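Local coordinates for protein (soluble lytic transglycosylase SLT70) (Escherichia coli, PDB 1QSA) that cleaves the glycosidic bonds between N-acetylmuramic acid and N-acetylglucosamine in peptidoglycan, leaving a 1,6-anhydro bond on the muramic acid product, at residues M354-E363 against K605-W614. Numbering follows the deposited sequence.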
ATOM      1  N   MET A 354      14.181  -6.356 -19.006  1.00 12.73           N
ATOM      2  CA  MET A 354      14.663  -7.742 -18.980  1.00 12.31           C
ATOM      3  C   MET A 354      13.950  -8.628 -20.016  1.00 12.15           C
ATOM      4  O   MET A 354      14.555  -9.542 -20.592  1.00 12.90           O
ATOM      5  CB  MET A 354      14.423  -8.360 -17.593  0.64 14.04           C
ATOM      6  CG  MET A 354      15.212  -7.751 -16.454  0.64 17.56           C
ATOM      7  SD  MET A 354      14.771  -8.547 -14.877  0.64 18.63           S
ATOM      8  CE  MET A 354      15.683  -7.507 -13.745  0.64 18.47           C
ATOM      9  N   VAL A 355      12.661  -8.366 -20.224  1.00 11.51           N
ATOM     10  CA  VAL A 355      11.890  -9.089 -21.224  1.00 11.87           C
ATOM     11  C   VAL A 355      12.526  -8.781 -22.593  1.00 13.02           C
ATOM     12  O   VAL A 355      12.742  -9.687 -23.415  1.00 13.15           O
ATOM     13  CB  VAL A 355      10.413  -8.625 -21.277  1.00 11.69           C
ATOM     14  CG1 VAL A 355       9.744  -9.172 -22.531  1.00 11.73           C
ATOM     15  CG2 VAL A 355       9.634  -9.113 -20.050  1.00 10.73           C
ATOM     16  N   ALA A 356      12.821  -7.504 -22.812  1.00 13.39           N
ATOM     17  CA  ALA A 356      13.400  -7.033 -24.066  1.00 13.66           C
ATOM     18  C   ALA A 356      14.687  -7.770 -24.391  1.00 14.10           C
ATOM     19  O   ALA A 356      14.863  -8.237 -25.515  1.00 14.98           O
ATOM     20  CB  ALA A 356      13.616  -5.515 -24.024  1.00 12.00           C
ATOM     21  N   ALA A 357      15.567  -7.902 -23.397  1.00 13.90           N
ATOM     22  CA  ALA A 357      16.831  -8.609 -23.572  1.00 13.20           C
ATOM     23  C   ALA A 357      16.594 -10.079 -23.955  1.00 16.01           C
ATOM     24  O   ALA A 357      17.201 -10.581 -24.907  1.00 15.37           O
ATOM     25  CB  ALA A 357      17.657  -8.518 -22.299  1.00 14.48           C
ATOM     26  N   GLN A 358      15.704 -10.765 -23.230  1.00 13.64           N
ATOM     27  CA  GLN A 358      15.409 -12.161 -23.533  1.00 13.45           C
ATOM     28  C   GLN A 358      14.767 -12.310 -24.925  1.00 13.67           C
ATOM     29  O   GLN A 358      15.092 -13.239 -25.655  1.00 14.72           O
ATOM     30  CB  GLN A 358      14.512 -12.786 -22.453  1.00 13.95           C
ATOM     31  CG  GLN A 358      14.314 -14.296 -22.639  1.00 13.05           C
ATOM     32  CD  GLN A 358      14.017 -15.061 -21.346  1.00 13.51           C
ATOM     33  OE1 GLN A 358      13.879 -14.472 -20.272  1.00 14.12           O
ATOM     34  NE2 GLN A 358      13.893 -16.379 -21.460  1.00 14.79           N
ATOM     35  N   ARG A 359      13.915 -11.361 -25.305  1.00 14.01           N
ATOM     36  CA  ARG A 359      13.251 -11.410 -26.612  1.00 14.93           C
ATOM     37  C   ARG A 359      14.260 -11.398 -27.764  1.00 17.08           C
ATOM     38  O   ARG A 359      14.144 -12.199 -28.689  1.00 18.43           O
ATOM     39  CB  ARG A 359      12.241 -10.262 -26.764  1.00 13.34           C
ATOM     40  CG  ARG A 359      11.471 -10.265 -28.105  1.00 11.61           C
ATOM     41  CD  ARG A 359      10.651 -11.545 -28.238  1.00 12.55           C
ATOM     42  NE  ARG A 359      10.027 -11.730 -29.556  1.00 11.49           N
ATOM     43  CZ  ARG A 359       8.873 -11.186 -29.922  1.00 11.72           C
ATOM     44  NH1 ARG A 359       8.256 -10.323 -29.126  1.00 12.68           N
ATOM     45  NH2 ARG A 359       8.374 -11.453 -31.131  1.00 11.76           N
ATOM     46  N   ILE A 360      15.275 -10.540 -27.692  1.00 18.68           N
ATOM     47  CA  ILE A 360      16.265 -10.501 -28.776  1.00 22.69           C
ATOM     48  C   ILE A 360      17.508 -11.367 -28.568  1.00 23.21           C
ATOM     49  O   ILE A 360      18.466 -11.282 -29.339  1.00 24.74           O
ATOM     50  CB  ILE A 360      16.674  -9.068 -29.141  1.00 24.68           C
ATOM     51  CG1 ILE A 360      17.300  -8.355 -27.939  1.00 24.35           C
ATOM     52  CG2 ILE A 360      15.469  -8.318 -29.675  1.00 26.71           C
ATOM     53  CD1 ILE A 360      17.604  -6.898 -28.218  1.00 28.85           C
ATOM     54  N   GLY A 361      17.485 -12.198 -27.530  1.00 22.61           N
ATOM     55  CA  GLY A 361      18.593 -13.096 -27.257  1.00 22.99           C
ATOM     56  C   GLY A 361      19.888 -12.473 -26.787  1.00 25.40           C
ATOM     57  O   GLY A 361      20.967 -13.012 -27.043  1.00 24.27           O
ATOM     58  N   GLU A 362      19.792 -11.335 -26.109  1.00 25.64           N
ATOM     59  CA  GLU A 362      20.973 -10.659 -25.590  1.00 28.72           C
ATOM     60  C   GLU A 362      20.971 -10.702 -24.064  1.00 29.05           C
ATOM     61  O   GLU A 362      19.922 -10.819 -23.437  1.00 28.13           O
ATOM     62  CB  GLU A 362      21.033  -9.220 -26.104  1.00 30.11           C
ATOM     63  CG  GLU A 362      21.323  -9.135 -27.600  1.00 32.75           C
ATOM     64  CD  GLU A 362      21.234  -7.726 -28.153  1.00 35.35           C
ATOM     65  OE1 GLU A 362      21.528  -6.761 -27.416  1.00 36.12           O
ATOM     66  OE2 GLU A 362      20.871  -7.584 -29.337  1.00 35.93           O
ATOM     67  N   GLU A 363      22.156 -10.694 -23.472  1.00 30.88           N
ATOM     68  CA  GLU A 363      22.261 -10.725 -22.021  1.00 32.91           C
ATOM     69  C   GLU A 363      21.904  -9.353 -21.450  1.00 30.62           C
ATOM     70  O   GLU A 363      22.330  -8.323 -21.975  1.00 30.06           O
ATOM     71  CB  GLU A 363      23.675 -11.142 -21.605  1.00 38.12           C
ATOM     72  CG  GLU A 363      23.870 -11.232 -20.106  1.00 47.24           C
ATOM     73  CD  GLU A 363      25.044 -12.111 -19.701  1.00 51.64           C
ATOM     74  OE1 GLU A 363      26.162 -11.906 -20.230  1.00 53.88           O
ATOM     75  OE2 GLU A 363      24.840 -13.003 -18.844  1.00 53.41           O
ATOM     76  N   LYS A 605      23.266 -16.797 -13.795  1.00 22.43           N
ATOM     77  CA  LYS A 605      22.828 -15.994 -14.934  1.00 24.00           C
ATOM     78  C   LYS A 605      21.417 -15.468 -14.672  1.00 22.10           C
ATOM     79  O   LYS A 605      20.476 -16.242 -14.485  1.00 22.76           O
ATOM     80  CB  LYS A 605      22.864 -16.853 -16.199  1.00 26.08           C
ATOM     81  CG  LYS A 605      22.635 -16.100 -17.500  1.00 31.84           C
ATOM     82  CD  LYS A 605      22.940 -17.006 -18.693  1.00 36.03           C
ATOM     83  CE  LYS A 605      22.515 -16.371 -20.016  1.00 39.68           C
ATOM     84  NZ  LYS A 605      23.111 -15.019 -20.247  1.00 42.60           N
ATOM     85  N   PRO A 606      21.238 -14.143 -14.708  1.00 21.18           N
ATOM     86  CA  PRO A 606      19.913 -13.570 -14.451  1.00 20.02           C
ATOM     87  C   PRO A 606      18.878 -13.518 -15.583  1.00 18.55           C
ATOM     88  O   PRO A 606      18.093 -12.579 -15.639  1.00 18.74           O
ATOM     89  CB  PRO A 606      20.250 -12.184 -13.909  1.00 21.85           C
ATOM     90  CG  PRO A 606      21.471 -11.800 -14.678  1.00 22.53           C
ATOM     91  CD  PRO A 606      22.262 -13.088 -14.859  1.00 20.28           C
ATOM     92  N   THR A 607      18.828 -14.539 -16.437  1.00 18.96           N
ATOM     93  CA  THR A 607      17.845 -14.564 -17.527  1.00 18.68           C
ATOM     94  C   THR A 607      16.456 -14.468 -16.884  1.00 16.20           C
ATOM     95  O   THR A 607      16.186 -15.143 -15.900  1.00 17.69           O
ATOM     96  CB  THR A 607      17.955 -15.860 -18.352  1.00 22.27           C
ATOM     97  OG1 THR A 607      19.320 -16.039 -18.768  1.00 22.53           O
ATOM     98  CG2 THR A 607      17.050 -15.789 -19.601  1.00 22.05           C
ATOM     99  N   LEU A 608      15.583 -13.639 -17.435  1.00 14.93           N
ATOM    100  CA  LEU A 608      14.264 -13.437 -16.832  1.00 13.65           C
ATOM    101  C   LEU A 608      13.387 -14.666 -16.622  1.00 14.22           C
ATOM    102  O   LEU A 608      12.772 -14.825 -15.558  1.00 12.27           O
ATOM    103  CB  LEU A 608      13.480 -12.377 -17.607  1.00 14.33           C
ATOM    104  CG  LEU A 608      12.147 -12.003 -16.941  1.00 14.65           C
ATOM    105  CD1 LEU A 608      12.406 -11.212 -15.663  1.00 16.14           C
ATOM    106  CD2 LEU A 608      11.290 -11.212 -17.915  1.00 15.61           C
ATOM    107  N   MET A 609      13.266 -15.486 -17.661  1.00 13.57           N
ATOM    108  CA  MET A 609      12.441 -16.690 -17.602  1.00 13.42           C
ATOM    109  C   MET A 609      13.215 -17.912 -18.072  1.00 14.49           C
ATOM    110  O   MET A 609      14.160 -17.805 -18.866  1.00 13.83           O
ATOM    111  CB  MET A 609      11.194 -16.539 -18.499  1.00 12.35           C
ATOM    112  CG  MET A 609      10.284 -15.370 -18.125  1.00 13.68           C
ATOM    113  SD  MET A 609       8.720 -15.436 -19.009  1.00 14.11           S
ATOM    114  CE  MET A 609       8.127 -13.770 -18.844  1.00 16.27           C
ATOM    115  N   SER A 610      12.796 -19.076 -17.590  1.00 13.30           N
ATOM    116  CA  SER A 610      13.400 -20.340 -18.010  1.00 15.21           C
ATOM    117  C   SER A 610      12.905 -20.593 -19.437  1.00 15.87           C
ATOM    118  O   SER A 610      11.925 -19.985 -19.881  1.00 15.99           O
ATOM    119  CB  SER A 610      12.943 -21.484 -17.097  1.00 16.70           C
ATOM    120  OG  SER A 610      11.574 -21.806 -17.296  1.00 15.78           O
ATOM    121  N   ALA A 611      13.573 -21.483 -20.160  1.00 16.98           N
ATOM    122  CA  ALA A 611      13.156 -21.796 -21.529  1.00 17.42           C
ATOM    123  C   ALA A 611      11.719 -22.321 -21.517  1.00 16.97           C
ATOM    124  O   ALA A 611      10.922 -21.977 -22.382  1.00 17.54           O
ATOM    125  CB  ALA A 611      14.078 -22.846 -22.129  1.00 20.87           C
ATOM    126  N   THR A 612      11.387 -23.112 -20.500  1.00 17.81           N
ATOM    127  CA  THR A 612      10.044 -23.679 -20.383  1.00 17.49           C
ATOM    128  C   THR A 612       8.984 -22.604 -20.133  1.00 15.77           C
ATOM    129  O   THR A 612       7.938 -22.584 -20.792  1.00 15.45           O
ATOM    130  CB  THR A 612      10.010 -24.780 -19.307  1.00 19.44           C
ATOM    131  OG1 THR A 612      10.885 -25.847 -19.715  1.00 22.90           O
ATOM    132  CG2 THR A 612       8.603 -25.334 -19.147  1.00 20.74           C
ATOM    133  N   GLU A 613       9.270 -21.680 -19.224  1.00 13.47           N
ATOM    134  CA  GLU A 613       8.333 -20.596 -18.939  1.00 12.31           C
ATOM    135  C   GLU A 613       8.173 -19.703 -20.170  1.00 12.59           C
ATOM    136  O   GLU A 613       7.054 -19.316 -20.536  1.00 12.77           O
ATOM    137  CB  GLU A 613       8.851 -19.752 -17.770  1.00 11.66           C
ATOM    138  CG  GLU A 613       8.785 -20.456 -16.419  1.00 13.14           C
ATOM    139  CD  GLU A 613       9.611 -19.758 -15.346  1.00 13.50           C
ATOM    140  OE1 GLU A 613      10.530 -18.998 -15.697  1.00 11.86           O
ATOM    141  OE2 GLU A 613       9.354 -19.985 -14.145  1.00 11.88           O
ATOM    142  N   TRP A 614       9.300 -19.354 -20.787  1.00 13.34           N
ATOM    143  CA  TRP A 614       9.319 -18.479 -21.958  1.00 13.50           C
ATOM    144  C   TRP A 614       8.565 -19.027 -23.171  1.00 14.26           C
ATOM    145  O   TRP A 614       7.904 -18.267 -23.880  1.00 15.84           O
ATOM    146  CB  TRP A 614      10.773 -18.189 -22.361  1.00 13.68           C
ATOM    147  CG  TRP A 614      10.942 -17.180 -23.477  1.00 16.94           C
ATOM    148  CD1 TRP A 614      11.226 -17.437 -24.801  1.00 16.93           C
ATOM    149  CD2 TRP A 614      10.870 -15.755 -23.356  1.00 15.44           C
ATOM    150  NE1 TRP A 614      11.332 -16.256 -25.500  1.00 19.47           N
ATOM    151  CE2 TRP A 614      11.123 -15.207 -24.643  1.00 17.12           C
ATOM    152  CE3 TRP A 614      10.621 -14.886 -22.291  1.00 16.16           C
ATOM    153  CZ2 TRP A 614      11.132 -13.826 -24.884  1.00 17.83           C
ATOM    154  CZ3 TRP A 614      10.631 -13.508 -22.531  1.00 17.83           C
ATOM    155  CH2 TRP A 614      10.887 -12.996 -23.822  1.00 17.07           C
TER
HETATM  156  O   HOH W   1      16.460 -11.317 -19.493  1.00 19.52           O
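Gln-358 reaches out from helix 351-359 into the hollow between the indole of Trp-614 and the chain at Thr-607 to Met-609. With CG anti to the backbone N (chi1 -173°) and the chain extended beyond, its CG lies over the six-membered ring, 3.6 Å from the ring centroid, a CH-pi contact, and the amide stacks nearly flat on the indole, the planes 8° apart. The Thr-607 side chain crosses that of Gln-358 at about a right angle, CG2 3.6 Å from Gln-358 CD. The amide then grips one residue twice: Met-609 N gives its hydrogen to a lone pair of Gln-358 OE1 at 2.9 Å, and Gln-358 NE2 donates to Met-609 O at 3.0 Å, from above that carbonyl's plane. A second bump, Leu-608, presses CD2 tightly on Val-355 CG2 at 3.4 Å. Beside it a water bridges Met-354 O and Leu-608 N. Cut back to alanine, Gln-358 would probably leave Met-609 N and O without these partners and take much of the cover from that indole face. Arg-359 CA lies 3.6 Å from Trp-614 CZ2, its guanidinium going to Asp-327 of helix 319-331. At the exposed border Lys-605 NZ forms a salt bridge with Glu-363 OE2 (3.0 Å), the hydrogen bond within it weak. The tail following helix 582-601 is thus fastened to helix 351-359 by two hydrogen bonds from one side-chain amide, beside apolar packing.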